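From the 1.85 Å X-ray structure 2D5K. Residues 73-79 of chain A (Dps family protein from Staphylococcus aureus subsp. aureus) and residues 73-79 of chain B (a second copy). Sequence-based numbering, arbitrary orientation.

Chain A 73-79: TLTECLE
Chain B, residues 73-79: TLTECLE

Residues 73-79 of chains A and B, two copies of TLTECLE, meet through the first turns of two nearly antiparallel helices, with 155° between their N-to-C directions and a closest axial approach of 10.7 Å. The register is symmetric: A:Leu74 CA lies 7.0 Å from B:Leu74 CA, and A:Thr75 CA 8.2 Å from B:Thr75 CA. A:Thr73 and B:Thr73 are extended (phi/psi near -140/150); the residues after them are helical (near -65/-37). A:Leu78 N donates to A:Leu74 O, and B:Leu78 N to B:Leu74 O, both at 2.9 Å.

Leucine supplies most of the contact, which buries 313 Å² in all and contains no hydrogen bond between the stretches. A:Leu74 and B:Leu74, buried in the assembly, lose about 75 Å² each, A:Leu78 and B:Leu78 60 Å² each; all four point CA-to-CB toward the partner in the m,t rotamer. Their branched apolar ends fill the gap between the helices without needing polar partners. A:Leu74 CD2 packs 3.7 Å from B:Leu74 CD1. The antiparallel course sets A:Leu74 CD1 4.1 Å from B:Leu78 CD2, and A:Leu78 CD2 4.2 Å from B:Leu74 CD1. A:Leu78 CD1 and B:Leu78 CD1 approach to 4.3 Å.

A:Thr75 and B:Thr75 (chi1 m) have CA-to-CB sideways to the partner; A:Thr75 OG1 lies 4.0 Å from B:Leu78 CD1, and B:Thr75 OG1 4.0 Å from A:Leu78 CD1. A:Thr75 OG1 is hydrogen-bonded elsewhere in the structure. A:Thr73 and B:Thr73 (chi1 p) cap their own helices: A:Glu76 N donates to A:Thr73 OG1, and B:Glu76 N to B:Thr73 OG1, both at 3.1 Å. A:Thr73 OG1 donates to A:Glu76 OE1 at 2.8 Å, and B:Thr73 OG1 to B:Glu76 OE1 at 2.7 Å. A:Glu76, B:Glu76, A:Glu79 and B:Glu79 stay out of the partner's reach.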

# COMPACT_ATOMS: atom_id res chain seq x y z
N THR A 73 -8.96 35.33 8.64
CA THR A 73 -10.32 35.40 9.19
C THR A 73 -11.27 35.40 8.01
O THR A 73 -10.94 35.89 6.93
CB THR A 73 -10.58 36.68 10.01
OG1 THR A 73 -10.60 37.82 9.14
CG2 THR A 73 -9.51 36.86 11.08
N LEU A 74 -12.46 34.84 8.21
CA LEU A 74 -13.46 34.79 7.15
C LEU A 74 -13.92 36.19 6.76
O LEU A 74 -14.19 36.47 5.59
CB LEU A 74 -14.65 33.94 7.59
CG LEU A 74 -14.34 32.46 7.80
CD1 LEU A 74 -15.55 31.76 8.40
CD2 LEU A 74 -13.97 31.83 6.46
N THR A 75 -13.99 37.08 7.75
CA THR A 75 -14.42 38.44 7.49
C THR A 75 -13.48 39.10 6.47
O THR A 75 -13.94 39.76 5.54
CB THR A 75 -14.44 39.28 8.78
OG1 THR A 75 -15.40 38.73 9.68
CG2 THR A 75 -14.81 40.73 8.48
N GLU A 76 -12.18 38.90 6.65
CA GLU A 76 -11.20 39.47 5.74
C GLU A 76 -11.26 38.83 4.35
O GLU A 76 -11.12 39.51 3.34
CB GLU A 76 -9.79 39.32 6.32
CG GLU A 76 -9.51 40.24 7.49
CD GLU A 76 -8.17 39.95 8.15
OE1 GLU A 76 -8.04 38.89 8.80
OE2 GLU A 76 -7.25 40.78 8.01
N CYS A 77 -11.47 37.51 4.31
CA CYS A 77 -11.55 36.82 3.03
C CYS A 77 -12.76 37.30 2.24
O CYS A 77 -12.67 37.50 1.02
CB CYS A 77 -11.65 35.30 3.25
SG CYS A 77 -10.11 34.54 3.83
N LEU A 78 -13.89 37.49 2.92
CA LEU A 78 -15.10 37.95 2.26
C LEU A 78 -14.90 39.36 1.70
O LEU A 78 -15.47 39.71 0.67
CB LEU A 78 -16.27 37.94 3.24
CG LEU A 78 -16.79 36.55 3.63
CD1 LEU A 78 -17.74 36.66 4.81
CD2 LEU A 78 -17.48 35.90 2.43
N GLU A 79 -14.09 40.16 2.38
CA GLU A 79 -13.82 41.53 1.94
C GLU A 79 -12.91 41.61 0.72
O GLU A 79 -12.99 42.56 -0.05
CB GLU A 79 -13.18 42.34 3.08
CG GLU A 79 -13.96 42.35 4.38
CD GLU A 79 -13.28 43.16 5.47
OE1 GLU A 79 -12.05 43.01 5.65
OE2 GLU A 79 -13.97 43.94 6.15
N THR B 73 -23.19 29.25 3.62
CA THR B 73 -22.41 30.46 3.39
C THR B 73 -21.60 30.79 4.64
O THR B 73 -21.98 30.42 5.75
CB THR B 73 -23.29 31.68 3.05
OG1 THR B 73 -24.02 32.09 4.21
CG2 THR B 73 -24.26 31.33 1.92
N LEU B 74 -20.50 31.50 4.45
CA LEU B 74 -19.64 31.89 5.57
C LEU B 74 -20.32 32.96 6.41
O LEU B 74 -20.17 33.00 7.64
CB LEU B 74 -18.31 32.42 5.03
CG LEU B 74 -17.51 31.38 4.22
CD1 LEU B 74 -16.31 32.04 3.57
CD2 LEU B 74 -17.07 30.25 5.14
N THR B 75 -21.08 33.83 5.75
CA THR B 75 -21.79 34.89 6.45
C THR B 75 -22.75 34.29 7.48
O THR B 75 -22.81 34.75 8.62
CB THR B 75 -22.60 35.76 5.47
OG1 THR B 75 -21.72 36.25 4.44
CG2 THR B 75 -23.24 36.93 6.20
N GLU B 76 -23.48 33.26 7.08
CA GLU B 76 -24.43 32.60 7.98
C GLU B 76 -23.68 31.90 9.12
O GLU B 76 -24.10 31.95 10.27
CB GLU B 76 -25.29 31.60 7.21
CG GLU B 76 -26.30 32.25 6.27
CD GLU B 76 -26.97 31.25 5.33
OE1 GLU B 76 -26.26 30.67 4.48
OE2 GLU B 76 -28.19 31.04 5.46
N CYS B 77 -22.57 31.25 8.79
CA CYS B 77 -21.78 30.55 9.80
C CYS B 77 -21.29 31.51 10.88
O CYS B 77 -21.37 31.22 12.07
CB CYS B 77 -20.60 29.83 9.14
SG CYS B 77 -21.05 28.36 8.17
N LEU B 78 -20.77 32.67 10.46
CA LEU B 78 -20.28 33.66 11.41
C LEU B 78 -21.39 34.15 12.33
O LEU B 78 -21.13 34.53 13.47
CB LEU B 78 -19.67 34.86 10.66
CG LEU B 78 -18.34 34.63 9.95
CD1 LEU B 78 -18.02 35.81 9.04
CD2 LEU B 78 -17.24 34.44 10.98
N GLU B 79 -22.62 34.13 11.84
CA GLU B 79 -23.76 34.58 12.63
C GLU B 79 -24.15 33.60 13.74
O GLU B 79 -24.46 34.01 14.86
CB GLU B 79 -24.98 34.82 11.73
CG GLU B 79 -24.70 35.71 10.53
CD GLU B 79 -25.95 35.98 9.70
OE1 GLU B 79 -26.70 35.03 9.40
OE2 GLU B 79 -26.17 37.16 9.33